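Local coordinates for protein alpha-L-rhamnosidase (Streptomyces avermitilis, PDB 3W5M) that hydrolyses terminal non-reducing alpha-L-rhamnose residues, releasing L-rhamnose from citrus flavonoids and from the arabinogalactan-protein gum arabic, at residues 702-705 with 706-710; 791-794 with 795-799; 405-408 with 409-413; 330-334 with 335-339; 537-540 with 541-544. All blocks are in the same frame, centred on the assembly; numbering follows the deposited sequence.

Interaction 1 (702-705 with 706-710); sequences VPWA and LYQAY
Residues 702-710 form the last turns of helix 698-710, with Leu706, Tyr707, Gln708 and Ala709 N each bonded to the carbonyl oxygen four residues back; the bond from Gln708 N to Trp704 O is nearly straight, 173° at the hydrogen and 2.9 Å long. Pro703 has no N-H to give, and the helix is kinked there. On one flank the indole of Trp704 lies forward along the helix, beside Tyr707 and Gln708, its CG anti to the backbone N (chi1 -171°). Gln708 crosses this indole: its CG sits 4.0 Å from the centroid of the five-membered ring of Trp704, over the face, in a CH-pi contact. A bend at chi2 then brings the amide round until Gln708 NE2 is 3.3 Å from Trp704 CZ2, the amide and indole planes being 27° apart. Tyr707 comes to that same indole face further out, with its CD2 3.7 Å from Trp704 CZ3, the two rings meeting at a slant. Its hydroxyl bonds Glu777 of helix 756-777, the helix that also packs on Trp704. Helix 698-710 is one of the helices of the (alpha/alpha)6-barrel of this family 78 glycoside hydrolase, packed here against helices 641-654 (through Ala705), 658-671 (through Leu706), 713-732 and 756-777.

Interaction 2 (791-794 with 795-799); sequences RIRK and AFQTA
Lys794 and Thr798 meet through the backbone oxygen of the lysine, which accepts twice: from Thr798 N at 3.1 Å, and from the hydroxyl, with Thr798 OG1 also 3.1 Å from Lys794 O. One donor comes from above the carbonyl plane, the other from below. The hydroxyl can turn back to it because OG1 lies beside the threonine's own backbone nitrogen, chi1 -62°. Ala795 follows, its N bonded almost straight (170°) to Arg791 O, while its CB rests 3.6 Å from that same Arg791 O; beyond the contact it packs on Leu738. This is an ordinary stretch of alpha-helix within helix 783-800 in the six-hairpin glycosidase domain, with Ile792 and Phe796 packing on helix 756-777 and Lys794 and Thr798 on the exposed side. Arg793 and Gln797, one turn apart, run alongside each other in the same direction. Gln797 NE2 lies 3.5 Å from Arg793 CG and 3.7 Å from Arg793 CD, so it is the arginine's aliphatic part that meets the amide. The polar ends go on to one neighbouring loop: Arg793 NH1 donates to Asn822 O and Gln797 NE2 to Leu823 O, with the guanidinium and amide planes 16° apart.

Interaction 3 (405-408 with 409-413); sequences VEYA and DGTSE
Tyr407 bonds to two different residues across the turn: its N donates to Thr411 O at 2.8 Å, while its O takes the N-H of Gly410, with Gly410 N also 2.8 Å from Tyr407 O. That split closes a type I turn, Tyr407 to Gly410, and leaves a G1 beta bulge in which Gly410 adopts a positive phi of 87°. Gly410 N comes in from above the carbonyl plane of Tyr407. Beyond the turn the strands 398-407 and 412-416 are in regular antiparallel register: Val405 and Glu413 form a hydrogen-bonded pair, Glu406 and Ser412 a non-hydrogen-bonded one. Asp409 OD1 comes 3.5 Å from Tyr407 CB. With CG set between its own backbone N and carbonyl carbon (chi1 68°), Asp409 turns this oxygen to Thr411. Asp409 OD1 accepts from Thr411 N in an Asx turn, from above the carboxylate plane, and from Thr411 OG1 at 2.7 Å on its syn lone pair. The tyrosine ring presents its edge to the second strand, with Tyr407 CE2 3.7 Å from Glu413 CG. On the other face Glu406 OE1 comes 3.3 Å from Ser412 CB, while its OE2 forms a salt bridge with Arg318. Lys314 pairs with Asp409 OD2 and bonds Thr411 OG1. The tip of this hairpin is therefore tied by polar bonds that fix the rotation of both Asp409 and Thr411, and the lysine probably offsets the aspartate's charge.

Interaction 4 (330-334 with 335-339); sequences EAHLN and GRRVG
Backbone bonds join Leu333 and Arg336 in both directions: Leu333 N to Arg336 O at 2.9 Å, nearly straight, and Arg336 N to Leu333 O at 3.2 Å, the latter from well above the carbonyl plane. Further along, Val338 N donates to Ala331 O at 2.8 Å. A water carries the pairing one step on, accepting from Ala331 N and donating to Val338 O. The charged contact is between Glu330 and Arg337. Glu330, its CG anti to the backbone N (chi1 -174°) and the chain extended beyond it, lays OE2 over one face of the guanidinium, 3.6 Å from Arg337 NH2; this salt bridge rests on charge alone, with no N-H aimed at the oxygen. Each has another partner: Glu330 OE1 pairs with Arg564, and Arg337 NH2 bonds Asp341 O. In van der Waals contact, Arg337 CG lies 3.5 Å from His332 NE2. Replacing Arg337 by an alanine is likely to leave Glu330 OE2 without this charge and uncover the side of the His332 ring. Among apolar contacts, Val338 CG2 lies 3.9 Å from Leu333 CB. The whole is a beta hairpin with a two-residue loop, a type I' turn with Asn334 and Gly335 at its corners, edging an antiparallel sheet in the N-terminal rhamnosidase domain.

Interaction 5 (537-540 with 541-544); sequences IYTA and NLRS
Tyr538 and Asn541 meet at a slant, Asn541 OD1 3.7 Å from Tyr538 CE2 and the ring and amide planes 18° apart. A water joins the same two residues, donating to Tyr538 O at 2.7 Å and to Asn541 OD1 at 2.8 Å, while Asn541 ND2 is taken by Asn912 O and Glu529. Cutting Tyr538 back to an alanine is likely to open a gap beside the Asn541 amide and deprive Phe906 of the ring it meets. At Thr539 the chain turns: its O accepts Leu542 N at 2.9 Å, from above the carbonyl plane. Leu542 folds back over that peptide, its CG beside its own backbone nitrogen (chi1 -53°), which brings its CD1 4.0 Å from Thr539 CB. A second water donates both to Thr539 O and to Arg543 O, 2.8 Å from each. The i to i+3 bond at Thr539 opens a short 3-10 turn leading out of the short, weakly bonded strand 537-538, in the loop before strand 548-552 of the concanavalin-like domain. Ala540 adds the next one, with Arg543 N 3.2 Å from Ala540 O, and directly after it the chain takes a positive phi (57°) at Arg543. That residue's side chain heads away from the turn to the active site, its NE in a salt bridge with Asp635, which binds rhamnose.

Overall arrangement
Interaction 5 stands nearest to catalysis: the side chain of Arg543 comes within about 3 Å of those of Asp635, a rhamnose-binding residue, and Glu636, the probable proton donor. Interaction 1 is also near the rhamnose site, in the helical domain, the side chain of Val702 about 9 Å from that of Asp643 and about 10 Å from that of Trp695, both rhamnose-binding. Its centre is about 36 Å from that of interaction 5. Interaction 2 belongs to the same domain but farther out, about 27 Å between centres from interaction 1. Interactions 3 and 4 are two hairpins of the N-terminal rhamnosidase domain, about 7 Å apart at their nearest atoms and away from the annotated sites.

Interaction 1 (702-705 with 706-710)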
loop_
_atom_site.group_PDB
_atom_site.type_symbol
_atom_site.label_atom_id
_atom_site.label_comp_id
_atom_site.label_asym_id
_atom_site.label_seq_id
_atom_site.Cartn_x
_atom_site.Cartn_y
_atom_site.Cartn_z
ATOM N N VAL A 702 -8.598 1.280 -14.910
ATOM C CA VAL A 702 -8.915 1.611 -13.511
ATOM C C VAL A 702 -9.928 2.801 -13.412
ATOM O O VAL A 702 -10.894 2.722 -12.641
ATOM C CB VAL A 702 -7.631 1.781 -12.677
ATOM C CG1 VAL A 702 -7.998 2.175 -11.267
ATOM C CG2 VAL A 702 -6.860 0.443 -12.592
ATOM N N PRO A 703 -9.737 3.884 -14.200
ATOM C CA PRO A 703 -10.814 4.883 -14.235
ATOM C C PRO A 703 -12.137 4.284 -14.681
ATOM O O PRO A 703 -13.200 4.606 -14.134
ATOM C CB PRO A 703 -10.297 5.923 -15.232
ATOM C CG PRO A 703 -8.813 5.815 -15.127
ATOM C CD PRO A 703 -8.522 4.374 -14.872
ATOM N N TRP A 704 -12.102 3.384 -15.675
ATOM C CA TRP A 704 -13.350 2.790 -16.119
ATOM C C TRP A 704 -13.990 1.927 -15.046
ATOM O O TRP A 704 -15.207 1.971 -14.845
ATOM C CB TRP A 704 -13.152 1.966 -17.411
ATOM C CG TRP A 704 -14.458 1.531 -17.984
ATOM C CD1 TRP A 704 -14.960 0.261 -18.025
ATOM C CD2 TRP A 704 -15.454 2.381 -18.578
ATOM N NE1 TRP A 704 -16.207 0.259 -18.627
ATOM C CE2 TRP A 704 -16.538 1.542 -18.974
ATOM C CE3 TRP A 704 -15.537 3.768 -18.820
ATOM C CZ2 TRP A 704 -17.698 2.044 -19.587
ATOM C CZ3 TRP A 704 -16.698 4.273 -19.443
ATOM C CH2 TRP A 704 -17.758 3.402 -19.821
ATOM N N ALA A 705 -13.173 1.141 -14.351
ATOM C CA ALA A 705 -13.689 0.336 -13.255
ATOM C C ALA A 705 -14.337 1.217 -12.159
ATOM O O ALA A 705 -15.406 0.876 -11.656
ATOM C CB ALA A 705 -12.583 -0.578 -12.696
ATOM N N LEU A 706 -13.724 2.354 -11.826
ATOM C CA LEU A 706 -14.310 3.275 -10.822
ATOM C C LEU A 706 -15.599 3.879 -11.362
ATOM O O LEU A 706 -16.581 3.986 -10.667
ATOM C CB LEU A 706 -13.351 4.387 -10.420
ATOM C CG LEU A 706 -12.020 4.035 -9.729
ATOM C CD1 LEU A 706 -11.121 5.239 -9.475
ATOM C CD2 LEU A 706 -12.259 3.294 -8.399
ATOM N N TYR A 707 -15.609 4.204 -12.639
ATOM C CA TYR A 707 -16.833 4.719 -13.224
ATOM C C TYR A 707 -17.998 3.705 -13.170
ATOM O O TYR A 707 -19.124 4.055 -12.774
ATOM C CB TYR A 707 -16.579 5.232 -14.638
ATOM C CG TYR A 707 -17.836 5.764 -15.245
ATOM C CD1 TYR A 707 -18.397 6.959 -14.761
ATOM C CD2 TYR A 707 -18.493 5.085 -16.269
ATOM C CE1 TYR A 707 -19.564 7.470 -15.302
ATOM C CE2 TYR A 707 -19.662 5.599 -16.824
ATOM C CZ TYR A 707 -20.184 6.788 -16.322
ATOM O OH TYR A 707 -21.350 7.333 -16.830
ATOM N N GLN A 708 -17.742 2.459 -13.556
ATOM C CA GLN A 708 -18.729 1.396 -13.440
ATOM C C GLN A 708 -19.257 1.197 -12.001
ATOM O O GLN A 708 -20.475 1.066 -11.782
ATOM C CB GLN A 708 -18.158 0.086 -13.989
ATOM C CG GLN A 708 -18.038 0.139 -15.499
ATOM C CD GLN A 708 -19.410 0.254 -16.145
ATOM O OE1 GLN A 708 -20.297 -0.566 -15.885
ATOM N NE2 GLN A 708 -19.605 1.288 -16.950
ATOM N N ALA A 709 -18.354 1.197 -11.018
ATOM C CA ALA A 709 -18.769 0.942 -9.635
ATOM C C ALA A 709 -19.447 2.127 -8.983
ATOM O O ALA A 709 -20.407 1.950 -8.198
ATOM C CB ALA A 709 -17.582 0.485 -8.777
ATOM N N TYR A 710 -18.959 3.324 -9.281
ATOM C CA TYR A 710 -19.372 4.512 -8.514
ATOM C C TYR A 710 -20.129 5.528 -9.370
ATOM O O TYR A 710 -20.807 6.401 -8.834
ATOM C CB TYR A 710 -18.197 5.186 -7.783
ATOM C CG TYR A 710 -17.487 4.220 -6.877
ATOM C CD1 TYR A 710 -18.108 3.740 -5.720
ATOM C CD2 TYR A 710 -16.197 3.776 -7.175
ATOM C CE1 TYR A 710 -17.460 2.831 -4.889
ATOM C CE2 TYR A 710 -15.544 2.866 -6.355
ATOM C CZ TYR A 710 -16.172 2.399 -5.206
ATOM O OH TYR A 710 -15.513 1.459 -4.400
#

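Interaction 2 (791-794 with 795-799)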
loop_
_atom_site.group_PDB
_atom_site.type_symbol
_atom_site.label_atom_id
_atom_site.label_comp_id
_atom_site.label_asym_id
_atom_site.label_seq_id
_atom_site.Cartn_x
_atom_site.Cartn_y
_atom_site.Cartn_z
ATOM N N ARG A 791 -10.318 -0.214 -36.398
ATOM C CA ARG A 791 -9.120 -0.525 -37.192
ATOM C C ARG A 791 -8.183 -1.521 -36.521
ATOM O O ARG A 791 -7.635 -2.397 -37.188
ATOM C CB ARG A 791 -8.397 0.733 -37.623
ATOM C CG ARG A 791 -9.187 1.513 -38.652
ATOM C CD ARG A 791 -8.394 2.680 -39.194
ATOM N NE ARG A 791 -8.287 3.757 -38.223
ATOM C CZ ARG A 791 -7.169 4.086 -37.584
ATOM N NH1 ARG A 791 -6.044 3.411 -37.795
ATOM N NH2 ARG A 791 -7.177 5.091 -36.723
ATOM N N ILE A 792 -8.037 -1.429 -35.195
ATOM C CA ILE A 792 -7.246 -2.406 -34.466
ATOM C C ILE A 792 -7.893 -3.769 -34.427
ATOM O O ILE A 792 -7.202 -4.787 -34.585
ATOM C CB ILE A 792 -6.954 -1.978 -33.015
ATOM C CG1 ILE A 792 -6.276 -0.617 -32.997
ATOM C CG2 ILE A 792 -6.001 -2.996 -32.371
ATOM C CD1 ILE A 792 -6.241 0.005 -31.601
ATOM N N ARG A 793 -9.205 -3.806 -34.179
ATOM C CA ARG A 793 -9.919 -5.073 -34.172
ATOM C C ARG A 793 -9.755 -5.791 -35.523
ATOM O O ARG A 793 -9.615 -7.003 -35.544
ATOM C CB ARG A 793 -11.402 -4.904 -33.843
ATOM C CG ARG A 793 -12.170 -6.211 -33.852
ATOM C CD ARG A 793 -13.482 -6.156 -33.112
ATOM N NE ARG A 793 -14.309 -5.033 -33.524
ATOM C CZ ARG A 793 -15.394 -4.626 -32.867
ATOM N NH1 ARG A 793 -15.790 -5.256 -31.745
ATOM N NH2 ARG A 793 -16.081 -3.583 -33.330
ATOM N N LYS A 794 -9.792 -5.043 -36.618
ATOM C CA LYS A 794 -9.662 -5.669 -37.948
ATOM C C LYS A 794 -8.252 -6.226 -38.157
ATOM O O LYS A 794 -8.086 -7.368 -38.581
ATOM C CB LYS A 794 -10.000 -4.722 -39.088
ATOM C CG LYS A 794 -10.435 -5.513 -40.310
ATOM C CD LYS A 794 -9.930 -4.952 -41.627
ATOM C CE LYS A 794 -10.378 -5.861 -42.775
ATOM N NZ LYS A 794 -10.057 -5.308 -44.124
ATOM N N ALA A 795 -7.251 -5.410 -37.840
ATOM C CA ALA A 795 -5.861 -5.835 -37.890
ATOM C C ALA A 795 -5.655 -7.021 -36.951
ATOM O O ALA A 795 -5.011 -8.014 -37.332
ATOM C CB ALA A 795 -4.926 -4.674 -37.565
ATOM N N PHE A 796 -6.251 -6.969 -35.756
ATOM C CA PHE A 796 -6.149 -8.081 -34.831
ATOM C C PHE A 796 -6.718 -9.391 -35.390
ATOM O O PHE A 796 -6.088 -10.457 -35.257
ATOM C CB PHE A 796 -6.838 -7.762 -33.493
ATOM C CG PHE A 796 -6.666 -8.827 -32.464
ATOM C CD1 PHE A 796 -7.473 -9.958 -32.474
ATOM C CD2 PHE A 796 -5.677 -8.703 -31.467
ATOM C CE1 PHE A 796 -7.304 -10.957 -31.533
ATOM C CE2 PHE A 796 -5.512 -9.698 -30.527
ATOM C CZ PHE A 796 -6.321 -10.819 -30.553
ATOM N N GLN A 797 -7.913 -9.325 -35.977
ATOM C CA GLN A 797 -8.605 -10.549 -36.408
ATOM C C GLN A 797 -7.848 -11.180 -37.558
ATOM O O GLN A 797 -7.685 -12.396 -37.613
ATOM C CB GLN A 797 -10.033 -10.259 -36.845
ATOM C CG GLN A 797 -10.999 -10.130 -35.683
ATOM C CD GLN A 797 -12.218 -9.312 -36.050
ATOM O OE1 GLN A 797 -12.278 -8.722 -37.129
ATOM N NE2 GLN A 797 -13.195 -9.267 -35.152
ATOM N N THR A 798 -7.358 -10.331 -38.445
ATOM C CA THR A 798 -6.571 -10.797 -39.584
ATOM C C THR A 798 -5.286 -11.513 -39.160
ATOM O O THR A 798 -4.909 -12.531 -39.762
ATOM C CB THR A 798 -6.269 -9.639 -40.547
ATOM O OG1 THR A 798 -7.513 -9.132 -41.044
ATOM C CG2 THR A 798 -5.418 -10.104 -41.728
ATOM N N ALA A 799 -4.644 -11.003 -38.108
ATOM C CA ALA A 799 -3.333 -11.498 -37.700
ATOM C C ALA A 799 -3.416 -12.752 -36.860
ATOM O O ALA A 799 -2.576 -13.642 -37.011
ATOM C CB ALA A 799 -2.536 -10.401 -36.977
#

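Interaction 3 (405-408 with 409-413)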
loop_
_atom_site.group_PDB
_atom_site.type_symbol
_atom_site.label_atom_id
_atom_site.label_comp_id
_atom_site.label_asym_id
_atom_site.label_seq_id
_atom_site.Cartn_x
_atom_site.Cartn_y
_atom_site.Cartn_z
ATOM N N VAL A 405 -4.611 28.381 16.396
ATOM C CA VAL A 405 -5.600 28.464 17.472
ATOM C C VAL A 405 -6.414 29.741 17.300
ATOM O O VAL A 405 -5.829 30.830 17.215
ATOM C CB VAL A 405 -4.898 28.531 18.832
ATOM C CG1 VAL A 405 -5.940 28.343 19.943
ATOM C CG2 VAL A 405 -3.782 27.482 18.907
ATOM N N GLU A 406 -7.734 29.606 17.239
ATOM C CA GLU A 406 -8.671 30.745 17.146
ATOM C C GLU A 406 -9.310 30.922 18.510
ATOM O O GLU A 406 -9.671 29.942 19.154
ATOM C CB GLU A 406 -9.799 30.484 16.162
ATOM C CG GLU A 406 -9.413 29.786 14.865
ATOM C CD GLU A 406 -9.039 30.725 13.726
ATOM O OE1 GLU A 406 -8.499 31.834 13.976
ATOM O OE2 GLU A 406 -9.274 30.326 12.555
ATOM N N TYR A 407 -9.496 32.170 18.905
ATOM C CA TYR A 407 -10.075 32.498 20.202
ATOM C C TYR A 407 -11.462 33.136 20.022
ATOM O O TYR A 407 -11.755 33.700 18.956
ATOM C CB TYR A 407 -9.091 33.383 20.973
ATOM C CG TYR A 407 -7.865 32.618 21.409
ATOM C CD1 TYR A 407 -7.921 31.749 22.513
ATOM C CD2 TYR A 407 -6.662 32.725 20.714
ATOM C CE1 TYR A 407 -6.813 31.025 22.914
ATOM C CE2 TYR A 407 -5.540 32.001 21.113
ATOM C CZ TYR A 407 -5.633 31.147 22.225
ATOM O OH TYR A 407 -4.543 30.416 22.650
ATOM N N ALA A 408 -12.319 32.992 21.039
ATOM C CA ALA A 408 -13.695 33.447 20.969
ATOM C C ALA A 408 -13.787 34.952 20.751
ATOM O O ALA A 408 -14.750 35.405 20.169
ATOM C CB ALA A 408 -14.519 33.015 22.202
ATOM N N ASP A 409 -12.779 35.714 21.168
ATOM C CA ASP A 409 -12.750 37.170 20.889
ATOM C C ASP A 409 -12.349 37.525 19.442
ATOM O O ASP A 409 -12.189 38.709 19.117
ATOM C CB ASP A 409 -11.865 37.939 21.890
ATOM C CG ASP A 409 -10.390 37.612 21.751
ATOM O OD1 ASP A 409 -10.023 36.759 20.908
ATOM O OD2 ASP A 409 -9.568 38.216 22.474
ATOM N N GLY A 410 -12.166 36.495 18.616
ATOM C CA GLY A 410 -11.809 36.634 17.201
ATOM C C GLY A 410 -10.317 36.732 16.927
ATOM O O GLY A 410 -9.925 36.867 15.760
ATOM N N THR A 411 -9.482 36.709 17.971
ATOM C CA THR A 411 -8.017 36.722 17.794
ATOM C C THR A 411 -7.498 35.302 17.523
ATOM O O THR A 411 -8.237 34.316 17.665
ATOM C CB THR A 411 -7.260 37.278 19.008
ATOM O OG1 THR A 411 -7.498 36.440 20.163
ATOM C CG2 THR A 411 -7.672 38.728 19.303
ATOM N N SER A 412 -6.242 35.206 17.117
ATOM C CA SER A 412 -5.638 33.893 16.876
ATOM C C SER A 412 -4.134 33.873 17.065
ATOM O O SER A 412 -3.467 34.911 17.146
ATOM C CB SER A 412 -6.045 33.373 15.489
ATOM O OG SER A 412 -5.532 34.209 14.511
ATOM N N GLU A 413 -3.587 32.663 17.173
ATOM C CA GLU A 413 -2.162 32.476 17.324
ATOM C C GLU A 413 -1.786 31.404 16.317
ATOM O O GLU A 413 -2.552 30.466 16.087
ATOM C CB GLU A 413 -1.815 31.995 18.744
ATOM C CG GLU A 413 -2.184 32.965 19.868
ATOM C CD GLU A 413 -1.414 34.286 19.814
ATOM O OE1 GLU A 413 -0.347 34.356 19.158
ATOM O OE2 GLU A 413 -1.881 35.273 20.435
#

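Interaction 4 (330-334 with 335-339)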
loop_
_atom_site.group_PDB
_atom_site.type_symbol
_atom_site.label_atom_id
_atom_site.label_comp_id
_atom_site.label_asym_id
_atom_site.label_seq_id
_atom_site.Cartn_x
_atom_site.Cartn_y
_atom_site.Cartn_z
ATOM N N GLU A 330 4.829 11.461 13.452
ATOM C CA GLU A 330 3.725 11.282 14.389
ATOM C C GLU A 330 3.849 12.452 15.334
ATOM O O GLU A 330 4.921 12.655 15.892
ATOM C CB GLU A 330 3.900 10.008 15.191
ATOM C CG GLU A 330 2.718 9.697 16.082
ATOM C CD GLU A 330 2.989 8.440 16.902
ATOM O OE1 GLU A 330 3.607 8.541 17.985
ATOM O OE2 GLU A 330 2.613 7.359 16.424
ATOM N N ALA A 331 2.773 13.217 15.474
ATOM C CA ALA A 331 2.786 14.424 16.256
ATOM C C ALA A 331 2.099 14.193 17.579
ATOM O O ALA A 331 1.174 13.368 17.691
ATOM C CB ALA A 331 2.089 15.552 15.513
ATOM N N HIS A 332 2.530 14.984 18.545
ATOM C CA HIS A 332 2.051 14.959 19.922
ATOM C C HIS A 332 1.857 16.394 20.390
ATOM O O HIS A 332 2.627 17.290 20.015
ATOM C CB HIS A 332 3.112 14.286 20.805
ATOM C CG HIS A 332 3.224 12.813 20.561
ATOM N ND1 HIS A 332 3.850 12.285 19.445
ATOM C CD2 HIS A 332 2.737 11.759 21.257
ATOM C CE1 HIS A 332 3.747 10.969 19.470
ATOM N NE2 HIS A 332 3.071 10.625 20.556
ATOM N N LEU A 333 0.827 16.618 21.209
ATOM C CA LEU A 333 0.556 17.959 21.727
ATOM C C LEU A 333 0.161 17.799 23.220
ATOM O O LEU A 333 -0.812 17.105 23.527
ATOM C CB LEU A 333 -0.559 18.615 20.913
ATOM C CG LEU A 333 -1.056 19.991 21.357
ATOM C CD1 LEU A 333 0.027 21.049 21.192
ATOM C CD2 LEU A 333 -2.292 20.391 20.575
ATOM N N ASN A 334 0.943 18.412 24.099
ATOM C CA ASN A 334 0.640 18.439 25.563
ATOM C C ASN A 334 0.387 17.049 26.115
ATOM O O ASN A 334 -0.651 16.786 26.730
ATOM C CB ASN A 334 -0.547 19.360 25.832
ATOM C CG ASN A 334 -0.255 20.797 25.459
ATOM O OD1 ASN A 334 -1.128 21.515 24.943
ATOM N ND2 ASN A 334 0.972 21.225 25.703
ATOM N N GLY A 335 1.324 16.146 25.827
ATOM C CA GLY A 335 1.311 14.791 26.363
ATOM C C GLY A 335 0.332 13.802 25.754
ATOM O O GLY A 335 0.139 12.743 26.306
ATOM N N ARG A 336 -0.262 14.131 24.608
ATOM C CA ARG A 336 -1.282 13.311 23.977
ATOM C C ARG A 336 -0.966 13.228 22.481
ATOM O O ARG A 336 -0.741 14.253 21.832
ATOM C CB ARG A 336 -2.663 13.943 24.194
ATOM C CG ARG A 336 -3.806 13.254 23.478
ATOM C CD ARG A 336 -5.159 13.642 24.074
ATOM N NE ARG A 336 -6.260 13.389 23.136
ATOM C CZ ARG A 336 -6.982 12.267 23.087
ATOM N NH1 ARG A 336 -6.740 11.263 23.927
ATOM N NH2 ARG A 336 -7.954 12.146 22.195
ATOM N N ARG A 337 -0.915 12.008 21.955
ATOM C CA ARG A 337 -0.708 11.795 20.521
ATOM C C ARG A 337 -1.818 12.461 19.720
ATOM O O ARG A 337 -2.978 12.428 20.118
ATOM C CB ARG A 337 -0.724 10.295 20.290
ATOM C CG ARG A 337 -0.007 9.815 19.054
ATOM C CD ARG A 337 -1.018 9.577 17.985
ATOM N NE ARG A 337 -0.829 8.274 17.369
ATOM C CZ ARG A 337 -0.998 8.052 16.074
ATOM N NH1 ARG A 337 -1.327 9.059 15.257
ATOM N NH2 ARG A 337 -0.826 6.828 15.600
ATOM N N VAL A 338 -1.484 13.067 18.572
ATOM C CA VAL A 338 -2.477 13.766 17.781
ATOM C C VAL A 338 -2.980 12.770 16.716
ATOM O O VAL A 338 -2.167 12.212 15.933
ATOM C CB VAL A 338 -1.866 15.000 17.076
ATOM C CG1 VAL A 338 -2.877 15.644 16.146
ATOM C CG2 VAL A 338 -1.329 16.020 18.081
ATOM N N GLY A 339 -4.293 12.564 16.690
ATOM C CA GLY A 339 -4.944 11.695 15.708
ATOM C C GLY A 339 -4.701 10.209 15.867
ATOM O O GLY A 339 -4.251 9.737 16.914
HETATM O O HOH W 1 0.249 12.681 14.343
#

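Interaction 5 (537-540 with 541-544)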
loop_
_atom_site.group_PDB
_atom_site.type_symbol
_atom_site.label_atom_id
_atom_site.label_comp_id
_atom_site.label_asym_id
_atom_site.label_seq_id
_atom_site.Cartn_x
_atom_site.Cartn_y
_atom_site.Cartn_z
ATOM N N ILE A 537 9.867 -20.348 11.369
ATOM C CA ILE A 537 9.450 -19.402 10.323
ATOM C C ILE A 537 10.304 -19.465 9.064
ATOM O O ILE A 537 11.519 -19.724 9.109
ATOM C CB ILE A 537 9.343 -17.942 10.823
ATOM C CG1 ILE A 537 10.718 -17.397 11.256
ATOM C CG2 ILE A 537 8.293 -17.854 11.923
ATOM C CD1 ILE A 537 10.800 -15.872 11.332
ATOM N N TYR A 538 9.636 -19.292 7.923
ATOM C CA TYR A 538 10.285 -19.262 6.636
ATOM C C TYR A 538 10.280 -17.823 6.159
ATOM O O TYR A 538 9.205 -17.220 6.063
ATOM C CB TYR A 538 9.495 -20.125 5.632
ATOM C CG TYR A 538 10.024 -20.061 4.210
ATOM C CD1 TYR A 538 11.152 -20.785 3.825
ATOM C CD2 TYR A 538 9.394 -19.280 3.243
ATOM C CE1 TYR A 538 11.640 -20.735 2.516
ATOM C CE2 TYR A 538 9.866 -19.234 1.932
ATOM C CZ TYR A 538 10.989 -19.965 1.570
ATOM O OH TYR A 538 11.450 -19.926 0.260
ATOM N N THR A 539 11.460 -17.292 5.844
ATOM C CA THR A 539 11.589 -15.875 5.468
ATOM C C THR A 539 12.346 -15.674 4.155
ATOM O O THR A 539 12.512 -14.549 3.717
ATOM C CB THR A 539 12.309 -15.028 6.557
ATOM O OG1 THR A 539 13.563 -15.628 6.874
ATOM C CG2 THR A 539 11.480 -14.888 7.815
ATOM N N ALA A 540 12.800 -16.752 3.513
ATOM C CA ALA A 540 13.587 -16.615 2.281
ATOM C C ALA A 540 12.878 -15.810 1.172
ATOM O O ALA A 540 13.526 -15.096 0.384
ATOM C CB ALA A 540 14.002 -17.984 1.764
ATOM N N ASN A 541 11.554 -15.902 1.129
ATOM C CA ASN A 541 10.770 -15.204 0.080
ATOM C C ASN A 541 10.703 -13.680 0.296
ATOM O O ASN A 541 10.265 -12.928 -0.586
ATOM C CB ASN A 541 9.369 -15.817 -0.051
ATOM C CG ASN A 541 8.467 -15.503 1.131
ATOM O OD1 ASN A 541 8.832 -15.701 2.301
ATOM N ND2 ASN A 541 7.277 -14.998 0.830
ATOM N N LEU A 542 11.127 -13.237 1.493
ATOM C CA LEU A 542 11.167 -11.819 1.802
ATOM C C LEU A 542 12.379 -11.134 1.158
ATOM O O LEU A 542 12.435 -9.896 1.089
ATOM C CB LEU A 542 11.136 -11.584 3.329
ATOM C CG LEU A 542 10.019 -12.237 4.157
ATOM C CD1 LEU A 542 10.197 -11.804 5.608
ATOM C CD2 LEU A 542 8.600 -11.896 3.677
ATOM N N ARG A 543 13.339 -11.938 0.674
ATOM C CA ARG A 543 14.521 -11.470 0.017
ATOM C C ARG A 543 15.283 -10.505 0.938
ATOM O O ARG A 543 15.570 -10.856 2.078
ATOM C CB ARG A 543 14.181 -10.887 -1.380
ATOM C CG ARG A 543 13.325 -11.866 -2.185
ATOM C CD ARG A 543 13.207 -11.463 -3.658
ATOM N NE ARG A 543 12.724 -10.100 -3.817
ATOM C CZ ARG A 543 11.986 -9.652 -4.834
ATOM N NH1 ARG A 543 11.601 -10.470 -5.828
ATOM N NH2 ARG A 543 11.623 -8.366 -4.848
ATOM N N SER A 544 15.567 -9.290 0.492
ATOM C CA SER A 544 16.351 -8.368 1.319
ATOM C C SER A 544 15.613 -7.685 2.475
ATOM O O SER A 544 16.261 -7.077 3.325
ATOM C CB SER A 544 17.048 -7.322 0.434
ATOM O OG SER A 544 16.170 -6.252 0.135
HETATM O O HOH W 2 7.654 -15.348 4.856
HETATM O O HOH W 3 14.862 -13.124 3.607
#